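Long-range contacts in HTH-type transcriptional regulator mcbR (Escherichia coli UMEA 3718-1, PDB 4P9F), which represses transcription of mcbA by binding its promoter region, which prevents overproduction of colanic acid and mucoidy and is important for biofilm formation: residues Leu6-Lys15 / Pro44-Leu52; Leu23-Thr31 / Ala61-Glu70. All blocks are in the same frame, centred on the assembly; numbering follows the deposited sequence.

Contact 1. Residues Leu6-Lys15 / Pro44-Leu52; sequences LTLQVENDLK and PVREALLRL
A48 is the pivot of this helix pair: its CB lies 3.6 Å from the backbone O of T7 and 3.7 Å from V10 CG1. So small a side chain lets the axes of segments 6-15 and 44-52 approach to 8.1 Å, crossing at -50°. T7 enters this tight part as a knob among P44, E47, A48 and R51; its CG2, anti to the backbone N, covers one face of the R51 guanidinium, 3.5 Å above the plane. Further along, leucines pack: L14 CD1 meets L49 CD2, and L52 CD1 lies against L14 CB at 3.6 Å. The pair joins helix 6-19 to the C-terminal part of the helix-turn-helix (31-50), carried on helix 42-54 of the GntR winged-helix domain.

The solvent side is polar. Water 1 joins T7 OG1 to E47 OE1. With its chain extended, R51 brings NH1 to E11 OE1 at 3.0 Å, nearly straight at 165°, on the syn side but tilted out of the plane of a carboxylate turned 69° from the guanidinium. K15 NZ reaches E11 OE2 at 3.5 Å, and water 2 donates there. E11 is buried, so two cations and a water would be expected to stabilise its charged form.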
ATOM      1  N   LEU A   6       2.990 -18.302  15.057  1.00 21.82           N
ATOM      2  CA  LEU A   6       3.470 -17.466  16.154  1.00 24.97           C
ATOM      3  C   LEU A   6       4.010 -16.168  15.561  1.00 24.21           C
ATOM      4  O   LEU A   6       3.849 -15.073  16.105  1.00 24.41           O
ATOM      5  CB  LEU A   6       4.557 -18.206  16.957  1.00 20.14           C
ATOM      6  CG  LEU A   6       4.027 -19.330  17.850  1.00 30.66           C
ATOM      7  CD1 LEU A   6       5.138 -19.905  18.774  1.00 24.48           C
ATOM      8  CD2 LEU A   6       2.761 -18.908  18.622  1.00 31.76           C
ATOM      9  N   THR A   7       4.715 -16.298  14.452  1.00 20.87           N
ATOM     10  CA  THR A   7       5.262 -15.113  13.809  1.00 21.29           C
ATOM     11  C   THR A   7       4.160 -14.135  13.366  1.00 18.61           C
ATOM     12  O   THR A   7       4.263 -12.941  13.597  1.00 20.01           O
ATOM     13  CB  THR A   7       6.076 -15.511  12.582  1.00 27.93           C
ATOM     14  OG1 THR A   7       7.037 -16.493  12.970  1.00 25.02           O
ATOM     15  CG2 THR A   7       6.776 -14.266  11.939  1.00 25.26           C
ATOM     16  N   LEU A   8       3.089 -14.665  12.780  1.00 19.38           N
ATOM     17  CA  LEU A   8       1.986 -13.814  12.313  1.00 20.90           C
ATOM     18  C   LEU A   8       1.297 -13.138  13.493  1.00 23.04           C
ATOM     19  O   LEU A   8       0.905 -11.981  13.405  1.00 24.42           O
ATOM     20  CB  LEU A   8       0.954 -14.629  11.521  1.00 20.66           C
ATOM     21  CG  LEU A   8      -0.298 -13.873  11.014  1.00 28.42           C
ATOM     22  CD1 LEU A   8       0.123 -12.676  10.135  1.00 28.47           C
ATOM     23  CD2 LEU A   8      -1.223 -14.829  10.238  1.00 28.80           C
ATOM     24  N   GLN A   9       1.191 -13.864  14.610  1.00 23.57           N
ATOM     25  CA  GLN A   9       0.500 -13.352  15.778  1.00 24.04           C
ATOM     26  C   GLN A   9       1.263 -12.176  16.372  1.00 26.03           C
ATOM     27  O   GLN A   9       0.687 -11.137  16.707  1.00 23.10           O
ATOM     28  CB  GLN A   9       0.346 -14.463  16.823  1.00 32.79           C
ATOM     29  CG  GLN A   9      -0.530 -14.081  17.965  1.00 51.29           C
ATOM     30  CD  GLN A   9      -1.913 -13.697  17.484  1.00 67.21           C
ATOM     31  OE1 GLN A   9      -2.374 -12.574  17.707  1.00 71.48           O
ATOM     32  NE2 GLN A   9      -2.574 -14.626  16.794  1.00 65.37           N
ATOM     33  N   VAL A  10       2.571 -12.322  16.481  1.00 19.41           N
ATOM     34  CA  VAL A  10       3.387 -11.199  16.945  1.00 24.55           C
ATOM     35  C   VAL A  10       3.323 -10.024  15.957  1.00 24.57           C
ATOM     36  O   VAL A  10       3.223  -8.876  16.351  1.00 22.69           O
ATOM     37  CB  VAL A  10       4.868 -11.612  17.146  1.00 23.43           C
ATOM     38  CG1 VAL A  10       5.701 -10.401  17.574  1.00 17.91           C
ATOM     39  CG2 VAL A  10       4.982 -12.758  18.194  1.00 23.39           C
ATOM     40  N   GLU A  11       3.394 -10.329  14.661  1.00 25.11           N
ATOM     41  CA  GLU A  11       3.356  -9.284  13.657  1.00 24.66           C
ATOM     42  C   GLU A  11       2.053  -8.468  13.698  1.00 23.75           C
ATOM     43  O   GLU A  11       2.079  -7.236  13.661  1.00 24.56           O
ATOM     44  CB  GLU A  11       3.503  -9.873  12.262  1.00 22.71           C
ATOM     45  CG  GLU A  11       3.573  -8.769  11.215  1.00 29.14           C
ATOM     46  CD  GLU A  11       3.514  -9.294   9.803  1.00 38.24           C
ATOM     47  OE1 GLU A  11       3.232 -10.506   9.623  1.00 32.57           O
ATOM     48  OE2 GLU A  11       3.774  -8.489   8.883  1.00 34.84           O
ATOM     49  N   ASN A  12       0.920  -9.166  13.764  1.00 20.94           N
ATOM     50  CA  ASN A  12      -0.378  -8.492  13.846  1.00 22.43           C
ATOM     51  C   ASN A  12      -0.521  -7.683  15.117  1.00 28.49           C
ATOM     52  O   ASN A  12      -1.076  -6.580  15.094  1.00 25.73           O
ATOM     53  CB  ASN A  12      -1.515  -9.503  13.729  1.00 26.05           C
ATOM     54  CG  ASN A  12      -1.667 -10.022  12.319  1.00 35.14           C
ATOM     55  OD1 ASN A  12      -1.267  -9.357  11.352  1.00 34.10           O
ATOM     56  ND2 ASN A  12      -2.266 -11.191  12.181  1.00 33.68           N
ATOM     57  N   ASP A  13      -0.011  -8.207  16.229  1.00 22.50           N
ATOM     58  CA  ASP A  13      -0.073  -7.443  17.477  1.00 28.16           C
ATOM     59  C   ASP A  13       0.792  -6.172  17.414  1.00 25.83           C
ATOM     60  O   ASP A  13       0.384  -5.104  17.877  1.00 28.62           O
ATOM     61  CB  ASP A  13       0.317  -8.325  18.657  1.00 30.06           C
ATOM     62  CG  ASP A  13      -0.769  -9.371  18.974  1.00 50.48           C
ATOM     63  OD1 ASP A  13      -1.929  -9.170  18.538  1.00 48.00           O
ATOM     64  OD2 ASP A  13      -0.470 -10.386  19.647  1.00 55.27           O
ATOM     65  N   LEU A  14       1.979  -6.278  16.833  1.00 22.90           N
ATOM     66  CA  LEU A  14       2.810  -5.096  16.637  1.00 21.54           C
ATOM     67  C   LEU A  14       2.154  -4.107  15.652  1.00 21.60           C
ATOM     68  O   LEU A  14       2.235  -2.899  15.843  1.00 20.30           O
ATOM     69  CB  LEU A  14       4.194  -5.477  16.120  1.00 20.53           C
ATOM     70  CG  LEU A  14       5.124  -6.156  17.130  1.00 26.13           C
ATOM     71  CD1 LEU A  14       6.337  -6.738  16.429  1.00 28.20           C
ATOM     72  CD2 LEU A  14       5.524  -5.169  18.230  1.00 25.81           C
ATOM     73  N   LYS A  15       1.537  -4.609  14.586  1.00 21.00           N
ATOM     74  CA  LYS A  15       0.801  -3.720  13.666  1.00 22.46           C
ATOM     75  C   LYS A  15      -0.298  -2.976  14.417  1.00 27.13           C
ATOM     76  O   LYS A  15      -0.491  -1.768  14.240  1.00 23.79           O
ATOM     77  CB  LYS A  15       0.204  -4.511  12.512  1.00 21.56           C
ATOM     78  CG  LYS A  15       1.221  -4.973  11.456  1.00 22.00           C
ATOM     79  CD  LYS A  15       0.504  -5.749  10.317  1.00 32.29           C
ATOM     80  CE  LYS A  15       1.473  -6.141   9.182  1.00 29.75           C
ATOM     81  NZ  LYS A  15       0.797  -6.901   8.050  1.00 32.05           N
ATOM     82  N   PRO A  44      10.382 -16.329  16.226  1.00 22.73           N
ATOM     83  CA  PRO A  44       9.204 -15.693  15.601  1.00 25.44           C
ATOM     84  C   PRO A  44       9.103 -14.187  15.884  1.00 25.33           C
ATOM     85  O   PRO A  44       8.558 -13.452  15.070  1.00 23.75           O
ATOM     86  CB  PRO A  44       8.013 -16.427  16.237  1.00 24.00           C
ATOM     87  CG  PRO A  44       8.533 -16.922  17.580  1.00 25.47           C
ATOM     88  CD  PRO A  44      10.013 -17.256  17.321  1.00 24.77           C
ATOM     89  N   VAL A  45       9.657 -13.743  17.004  1.00 27.11           N
ATOM     90  CA  VAL A  45       9.632 -12.318  17.364  1.00 21.70           C
ATOM     91  C   VAL A  45      10.520 -11.522  16.416  1.00 24.20           C
ATOM     92  O   VAL A  45      10.081 -10.525  15.833  1.00 21.67           O
ATOM     93  CB  VAL A  45      10.072 -12.116  18.824  1.00 19.13           C
ATOM     94  CG1 VAL A  45      10.097 -10.621  19.171  1.00 21.13           C
ATOM     95  CG2 VAL A  45       9.092 -12.876  19.737  1.00 18.84           C
ATOM     96  N   ARG A  46      11.760 -11.989  16.225  1.00 19.62           N
ATOM     97  CA  ARG A  46      12.654 -11.338  15.264  1.00 23.55           C
ATOM     98  C   ARG A  46      12.068 -11.319  13.842  1.00 25.26           C
ATOM     99  O   ARG A  46      12.152 -10.299  13.148  1.00 19.82           O
ATOM    100  CB  ARG A  46      14.022 -12.028  15.243  1.00 25.17           C
ATOM    101  CG  ARG A  46      15.036 -11.306  14.332  1.00 34.33           C
ATOM    102  CD  ARG A  46      16.334 -12.103  14.135  1.00 47.88           C
ATOM    103  NE  ARG A  46      16.073 -13.358  13.439  1.00 58.47           N
ATOM    104  CZ  ARG A  46      16.142 -14.561  14.005  1.00 66.10           C
ATOM    105  NH1 ARG A  46      16.510 -14.684  15.276  1.00 64.61           N
ATOM    106  NH2 ARG A  46      15.864 -15.645  13.294  1.00 70.30           N
ATOM    107  N   GLU A  47      11.456 -12.425  13.407  1.00 29.01           N
ATOM    108  CA  GLU A  47      10.883 -12.454  12.060  1.00 28.10           C
ATOM    109  C   GLU A  47       9.742 -11.455  11.889  1.00 22.97           C
ATOM    110  O   GLU A  47       9.599 -10.825  10.826  1.00 24.44           O
ATOM    111  CB  GLU A  47      10.366 -13.853  11.686  1.00 27.38           C
ATOM    112  CG  GLU A  47      11.447 -14.893  11.516  1.00 38.30           C
ATOM    113  CD  GLU A  47      10.892 -16.257  11.104  1.00 59.62           C
ATOM    114  OE1 GLU A  47       9.659 -16.465  11.173  1.00 63.31           O
ATOM    115  OE2 GLU A  47      11.697 -17.126  10.718  1.00 65.11           O
ATOM    116  N   ALA A  48       8.914 -11.327  12.916  1.00 21.37           N
ATOM    117  CA  ALA A  48       7.782 -10.404  12.864  1.00 22.16           C
ATOM    118  C   ALA A  48       8.292  -8.976  12.730  1.00 25.81           C
ATOM    119  O   ALA A  48       7.801  -8.202  11.909  1.00 27.58           O
ATOM    120  CB  ALA A  48       6.903 -10.556  14.120  1.00 19.00           C
ATOM    121  N   LEU A  49       9.314  -8.645  13.514  1.00 23.78           N
ATOM    122  CA  LEU A  49       9.907  -7.319  13.450  1.00 21.86           C
ATOM    123  C   LEU A  49      10.514  -7.050  12.064  1.00 22.12           C
ATOM    124  O   LEU A  49      10.348  -5.963  11.517  1.00 25.71           O
ATOM    125  CB  LEU A  49      10.959  -7.171  14.556  1.00 22.38           C
ATOM    126  CG  LEU A  49      10.400  -7.150  15.983  1.00 23.02           C
ATOM    127  CD1 LEU A  49      11.491  -7.521  17.001  1.00 19.16           C
ATOM    128  CD2 LEU A  49       9.856  -5.763  16.314  1.00 19.83           C
ATOM    129  N   LEU A  50      11.190  -8.048  11.495  1.00 23.63           N
ATOM    130  CA  LEU A  50      11.806  -7.919  10.167  1.00 23.67           C
ATOM    131  C   LEU A  50      10.760  -7.796   9.077  1.00 26.96           C
ATOM    132  O   LEU A  50      10.991  -7.108   8.082  1.00 21.24           O
ATOM    133  CB  LEU A  50      12.745  -9.095   9.882  1.00 29.84           C
ATOM    134  CG  LEU A  50      14.042  -9.016  10.691  1.00 28.60           C
ATOM    135  CD1 LEU A  50      14.878 -10.287  10.551  1.00 28.64           C
ATOM    136  CD2 LEU A  50      14.835  -7.786  10.253  1.00 29.43           C
ATOM    137  N   ARG A  51       9.608  -8.444   9.266  1.00 22.06           N
ATOM    138  CA  ARG A  51       8.495  -8.268   8.329  1.00 24.84           C
ATOM    139  C   ARG A  51       8.051  -6.801   8.301  1.00 25.84           C
ATOM    140  O   ARG A  51       7.732  -6.261   7.245  1.00 23.56           O
ATOM    141  CB  ARG A  51       7.309  -9.146   8.740  1.00 24.72           C
ATOM    142  CG  ARG A  51       7.481 -10.645   8.467  1.00 24.78           C
ATOM    143  CD  ARG A  51       6.201 -11.405   8.864  1.00 28.33           C
ATOM    144  NE  ARG A  51       6.337 -12.839   8.611  1.00 27.57           N
ATOM    145  CZ  ARG A  51       5.360 -13.721   8.758  1.00 30.20           C
ATOM    146  NH1 ARG A  51       4.164 -13.316   9.187  1.00 25.15           N
ATOM    147  NH2 ARG A  51       5.589 -14.997   8.476  1.00 26.29           N
ATOM    148  N   LEU A  52       8.039  -6.159   9.466  1.00 21.06           N
ATOM    149  CA  LEU A  52       7.664  -4.757   9.549  1.00 24.74           C
ATOM    150  C   LEU A  52       8.751  -3.853   8.950  1.00 26.93           C
ATOM    151  O   LEU A  52       8.447  -2.856   8.281  1.00 27.24           O
ATOM    152  CB  LEU A  52       7.363  -4.396  11.003  1.00 25.59           C
ATOM    153  CG  LEU A  52       6.084  -5.060  11.534  1.00 31.12           C
ATOM    154  CD1 LEU A  52       5.973  -4.938  13.047  1.00 27.17           C
ATOM    155  CD2 LEU A  52       4.858  -4.424  10.883  1.00 34.13           C
TER
HETATM  156  O   HOH W   1       7.663 -17.715  10.421  1.00 42.84           O
HETATM  157  O   HOH W   2       4.767  -6.400   7.764  1.00 37.70           O

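Contact 2. Residues Leu23-Thr31 / Ala61-Glu70; sequences LKPGARLIT and APAQAFTVPE
Backbone hydrogen bonds join L29 and F66 as the hydrogen-bonded pair of a short antiparallel ladder: L29 N gives to F66 O at 2.7 Å and F66 N to L29 O at 2.9 Å. The strands belong to the three-stranded antiparallel sheet of a winged-helix domain, 65-67 being the middle one. V68 N continues the ladder onto A27 O. Beyond it, G26 N bonds V68 O at the type II turn from K24 to A27; G26 suits the third position of that turn, where phi is positive (87°), a region most residues avoid.

Side-chain polar contacts gather at the loop of the hairpin formed by strands 59-61 and 65-67. R28, its CG anti to the backbone N (chi1 173°) and its chain extended, grips P62 O end-on with NH1 and NH2, each at 3.1 Å. The small methyl of A65 fits over one guanidinium face, 3.3 Å above the plane and offset toward the rim.

Apolar packing centres on V68, whose CG2 touches L29 CD1 at 3.8 Å and also L23 CB, while L18 and L58 pack against V68 from outside. T31 OG1 makes a van der Waals contact at the F66 ring edge, 3.3 Å from CE1. Main-chain bonds thus set the register, and two N-H groups of one guanidinium share a single carbonyl oxygen, tying the loop to strand 28-30.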
ATOM      1  N   LEU A  23       2.979   2.945  20.391  1.00 31.54           N
ATOM      2  CA  LEU A  23       4.440   2.997  20.372  1.00 26.24           C
ATOM      3  C   LEU A  23       4.898   4.395  19.986  1.00 31.69           C
ATOM      4  O   LEU A  23       4.440   4.966  18.992  1.00 33.89           O
ATOM      5  CB  LEU A  23       5.009   1.965  19.393  1.00 27.21           C
ATOM      6  CG  LEU A  23       4.574   0.525  19.699  1.00 30.94           C
ATOM      7  CD1 LEU A  23       5.181  -0.441  18.711  1.00 27.66           C
ATOM      8  CD2 LEU A  23       4.934   0.146  21.112  1.00 34.67           C
ATOM      9  N   LYS A  24       5.814   4.941  20.776  1.00 26.20           N
ATOM     10  CA  LYS A  24       6.286   6.304  20.575  1.00 30.83           C
ATOM     11  C   LYS A  24       7.270   6.380  19.407  1.00 33.12           C
ATOM     12  O   LYS A  24       8.138   5.524  19.284  1.00 25.12           O
ATOM     13  CB  LYS A  24       6.950   6.813  21.861  1.00 31.07           C
ATOM     14  CG  LYS A  24       7.363   8.275  21.820  1.00 42.80           C
ATOM     15  CD  LYS A  24       7.824   8.722  23.195  1.00 46.62           C
ATOM     16  CE  LYS A  24       8.143  10.207  23.221  1.00 50.07           C
ATOM     17  NZ  LYS A  24       8.529  10.639  24.595  1.00 55.48           N
ATOM     18  N   PRO A  25       7.142   7.415  18.559  1.00 30.30           N
ATOM     19  CA  PRO A  25       8.123   7.636  17.494  1.00 32.03           C
ATOM     20  C   PRO A  25       9.541   7.618  18.060  1.00 37.64           C
ATOM     21  O   PRO A  25       9.784   8.184  19.127  1.00 29.56           O
ATOM     22  CB  PRO A  25       7.768   9.037  16.974  1.00 34.33           C
ATOM     23  CG  PRO A  25       6.332   9.180  17.261  1.00 32.14           C
ATOM     24  CD  PRO A  25       6.070   8.430  18.541  1.00 24.82           C
ATOM     25  N   GLY A  26      10.449   6.920  17.388  1.00 31.95           N
ATOM     26  CA  GLY A  26      11.834   6.892  17.835  1.00 35.06           C
ATOM     27  C   GLY A  26      12.170   5.828  18.876  1.00 36.45           C
ATOM     28  O   GLY A  26      13.351   5.604  19.143  1.00 31.61           O
ATOM     29  N   ALA A  27      11.160   5.187  19.476  1.00 30.45           N
ATOM     30  CA  ALA A  27      11.428   4.214  20.536  1.00 34.43           C
ATOM     31  C   ALA A  27      12.279   3.049  20.054  1.00 35.26           C
ATOM     32  O   ALA A  27      12.095   2.532  18.944  1.00 28.50           O
ATOM     33  CB  ALA A  27      10.120   3.670  21.124  1.00 26.72           C
ATOM     34  N   ARG A  28      13.162   2.597  20.935  1.00 30.46           N
ATOM     35  CA  ARG A  28      14.066   1.504  20.618  1.00 30.64           C
ATOM     36  C   ARG A  28      13.412   0.217  21.114  1.00 26.89           C
ATOM     37  O   ARG A  28      13.092   0.075  22.294  1.00 30.56           O
ATOM     38  CB  ARG A  28      15.441   1.738  21.275  1.00 29.04           C
ATOM     39  CG  ARG A  28      16.425   0.573  21.145  1.00 30.13           C
ATOM     40  CD  ARG A  28      17.826   0.920  21.718  1.00 32.10           C
ATOM     41  NE  ARG A  28      18.621  -0.293  21.866  1.00 30.91           N
ATOM     42  CZ  ARG A  28      19.373  -0.817  20.904  1.00 34.29           C
ATOM     43  NH1 ARG A  28      19.457  -0.197  19.728  1.00 28.29           N
ATOM     44  NH2 ARG A  28      20.055  -1.951  21.120  1.00 31.22           N
ATOM     45  N   LEU A  29      13.153  -0.697  20.189  1.00 21.72           N
ATOM     46  CA  LEU A  29      12.546  -1.989  20.508  1.00 23.25           C
ATOM     47  C   LEU A  29      13.610  -3.075  20.536  1.00 26.37           C
ATOM     48  O   LEU A  29      14.266  -3.317  19.523  1.00 29.33           O
ATOM     49  CB  LEU A  29      11.469  -2.331  19.478  1.00 22.60           C
ATOM     50  CG  LEU A  29      10.493  -1.191  19.162  1.00 28.42           C
ATOM     51  CD1 LEU A  29       9.490  -1.604  18.063  1.00 22.10           C
ATOM     52  CD2 LEU A  29       9.761  -0.731  20.423  1.00 23.81           C
ATOM     53  N   ILE A  30      13.721  -3.782  21.652  1.00 27.76           N
ATOM     54  CA  ILE A  30      14.757  -4.808  21.795  1.00 31.22           C
ATOM     55  C   ILE A  30      14.108  -6.182  21.625  1.00 27.45           C
ATOM     56  O   ILE A  30      13.223  -6.558  22.401  1.00 24.20           O
ATOM     57  CB  ILE A  30      15.499  -4.695  23.165  1.00 29.10           C
ATOM     58  CG1 ILE A  30      16.269  -3.370  23.255  1.00 35.38           C
ATOM     59  CG2 ILE A  30      16.455  -5.894  23.407  1.00 22.40           C
ATOM     60  CD1 ILE A  30      15.562  -2.300  24.027  1.00 44.23           C
ATOM     61  N   THR A  31      14.490  -6.889  20.559  1.00 17.70           N
ATOM     62  CA  THR A  31      13.923  -8.205  20.239  1.00 21.29           C
ATOM     63  C   THR A  31      13.838  -9.140  21.465  1.00 25.93           C
ATOM     64  O   THR A  31      12.793  -9.729  21.749  1.00 22.12           O
ATOM     65  CB  THR A  31      14.755  -8.860  19.118  1.00 27.83           C
ATOM     66  OG1 THR A  31      14.882  -7.920  18.041  1.00 26.78           O
ATOM     67  CG2 THR A  31      14.107 -10.124  18.605  1.00 24.51           C
ATOM     68  N   ALA A  61      17.873  -1.076  14.016  1.00 35.61           N
ATOM     69  CA  ALA A  61      18.726  -0.377  14.987  1.00 30.76           C
ATOM     70  C   ALA A  61      19.908  -1.272  15.402  1.00 27.69           C
ATOM     71  O   ALA A  61      19.854  -2.482  15.209  1.00 31.61           O
ATOM     72  CB  ALA A  61      17.891   0.047  16.218  1.00 24.62           C
ATOM     73  N   PRO A  62      20.989  -0.681  15.940  1.00 35.26           N
ATOM     74  CA  PRO A  62      22.160  -1.455  16.380  1.00 33.65           C
ATOM     75  C   PRO A  62      21.851  -2.564  17.403  1.00 36.14           C
ATOM     76  O   PRO A  62      20.927  -2.417  18.223  1.00 30.45           O
ATOM     77  CB  PRO A  62      23.057  -0.394  17.016  1.00 38.31           C
ATOM     78  CG  PRO A  62      22.675   0.872  16.341  1.00 41.85           C
ATOM     79  CD  PRO A  62      21.212   0.771  16.078  1.00 38.11           C
ATOM     80  N   ALA A  63      22.578  -3.673  17.309  1.00 40.16           N
ATOM     81  CA  ALA A  63      22.538  -4.736  18.321  1.00 45.75           C
ATOM     82  C   ALA A  63      21.208  -5.484  18.491  1.00 42.27           C
ATOM     83  O   ALA A  63      20.660  -5.521  19.600  1.00 35.50           O
ATOM     84  CB  ALA A  63      22.986  -4.165  19.694  1.00 37.00           C
ATOM     85  N   GLN A  64      20.656  -6.011  17.394  1.00 43.12           N
ATOM     86  CA  GLN A  64      19.426  -6.828  17.449  1.00 41.62           C
ATOM     87  C   GLN A  64      18.227  -6.068  18.020  1.00 35.89           C
ATOM     88  O   GLN A  64      17.553  -6.498  18.986  1.00 30.64           O
ATOM     89  CB  GLN A  64      19.684  -8.113  18.252  1.00 44.92           C
ATOM     90  CG  GLN A  64      20.719  -9.023  17.589  1.00 60.15           C
ATOM     91  CD  GLN A  64      21.137 -10.191  18.465  1.00 74.91           C
ATOM     92  OE1 GLN A  64      20.866 -10.213  19.667  1.00 79.64           O
ATOM     93  NE2 GLN A  64      21.805 -11.173  17.863  1.00 81.86           N
ATOM     94  N   ALA A  65      17.985  -4.911  17.424  1.00 30.75           N
ATOM     95  CA  ALA A  65      16.929  -4.019  17.886  1.00 29.82           C
ATOM     96  C   ALA A  65      16.364  -3.257  16.697  1.00 24.48           C
ATOM     97  O   ALA A  65      16.891  -3.317  15.578  1.00 27.71           O
ATOM     98  CB  ALA A  65      17.457  -3.055  18.973  1.00 29.08           C
ATOM     99  N   PHE A  66      15.256  -2.576  16.947  1.00 30.46           N
ATOM    100  CA  PHE A  66      14.532  -1.838  15.931  1.00 30.78           C
ATOM    101  C   PHE A  66      14.059  -0.504  16.476  1.00 33.65           C
ATOM    102  O   PHE A  66      14.006  -0.322  17.693  1.00 31.98           O
ATOM    103  CB  PHE A  66      13.351  -2.678  15.443  1.00 28.96           C
ATOM    104  CG  PHE A  66      13.764  -4.002  14.909  1.00 26.85           C
ATOM    105  CD1 PHE A  66      13.928  -5.094  15.752  1.00 21.16           C
ATOM    106  CD2 PHE A  66      14.063  -4.147  13.575  1.00 28.69           C
ATOM    107  CE1 PHE A  66      14.340  -6.314  15.262  1.00 24.10           C
ATOM    108  CE2 PHE A  66      14.479  -5.378  13.074  1.00 30.93           C
ATOM    109  CZ  PHE A  66      14.608  -6.458  13.920  1.00 23.71           C
ATOM    110  N   THR A  67      13.763   0.454  15.606  1.00 24.49           N
ATOM    111  CA  THR A  67      13.162   1.671  16.133  1.00 29.03           C
ATOM    112  C   THR A  67      11.867   1.959  15.409  1.00 23.32           C
ATOM    113  O   THR A  67      11.713   1.665  14.215  1.00 25.18           O
ATOM    114  CB  THR A  67      14.080   2.925  16.038  1.00 35.25           C
ATOM    115  OG1 THR A  67      14.473   3.120  14.683  1.00 43.72           O
ATOM    116  CG2 THR A  67      15.325   2.793  16.933  1.00 39.69           C
ATOM    117  N   VAL A  68      10.929   2.499  16.179  1.00 29.69           N
ATOM    118  CA  VAL A  68       9.663   3.005  15.671  1.00 24.12           C
ATOM    119  C   VAL A  68       9.975   4.266  14.860  1.00 27.69           C
ATOM    120  O   VAL A  68      10.706   5.137  15.331  1.00 25.80           O
ATOM    121  CB  VAL A  68       8.693   3.292  16.827  1.00 27.66           C
ATOM    122  CG1 VAL A  68       7.383   3.888  16.301  1.00 26.24           C
ATOM    123  CG2 VAL A  68       8.459   1.994  17.651  1.00 21.82           C
ATOM    124  N   PRO A  69       9.472   4.347  13.622  1.00 27.85           N
ATOM    125  CA  PRO A  69       9.811   5.499  12.778  1.00 29.24           C
ATOM    126  C   PRO A  69       9.331   6.822  13.349  1.00 32.94           C
ATOM    127  O   PRO A  69       8.357   6.845  14.092  1.00 25.60           O
ATOM    128  CB  PRO A  69       9.099   5.194  11.454  1.00 34.23           C
ATOM    129  CG  PRO A  69       8.930   3.727  11.452  1.00 28.11           C
ATOM    130  CD  PRO A  69       8.669   3.356  12.889  1.00 23.30           C
ATOM    131  N   GLU A  70      10.009   7.899  12.967  1.00 35.38           N
ATOM    132  CA  GLU A  70       9.595   9.262  13.267  1.00 42.09           C
ATOM    133  C   GLU A  70       8.593   9.675  12.208  1.00 40.14           C
ATOM    134  O   GLU A  70       8.827   9.443  11.030  1.00 44.02           O
ATOM    135  CB  GLU A  70      10.781  10.236  13.222  1.00 45.76           C
ATOM    136  CG  GLU A  70      11.955   9.892  14.123  1.00 57.39           C
ATOM    137  CD  GLU A  70      11.701  10.221  15.582  1.00 65.92           C
ATOM    138  OE1 GLU A  70      10.692  10.898  15.881  1.00 62.65           O
ATOM    139  OE2 GLU A  70      12.517   9.803  16.433  1.00 71.27           O
TER

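How the contacts relate
Contacts 1 and 2 lie 14 Å apart, centre to centre, on the same side of the chain's centre, and belong to one GntR-family DNA-binding domain of winged-helix type. Their segments alternate along the chain: helix 6-19 leads to strand 28-30, helix 42-54 follows, and strand 65-67 comes last. Contact 1 joins two helices, and contact 2 pairs an edge strand with the middle strand of the three-stranded sheet, whose hairpin 59-67 forms the wing. They meet where L49 CD1 touches F66 CE1 at 3.5 Å and L50 also packs on F66. The helix-turn-helix, residues 31-50, begins in contact 2 at T31 and ends within contact 1, so it is tied to the sheet and to helix 6-19.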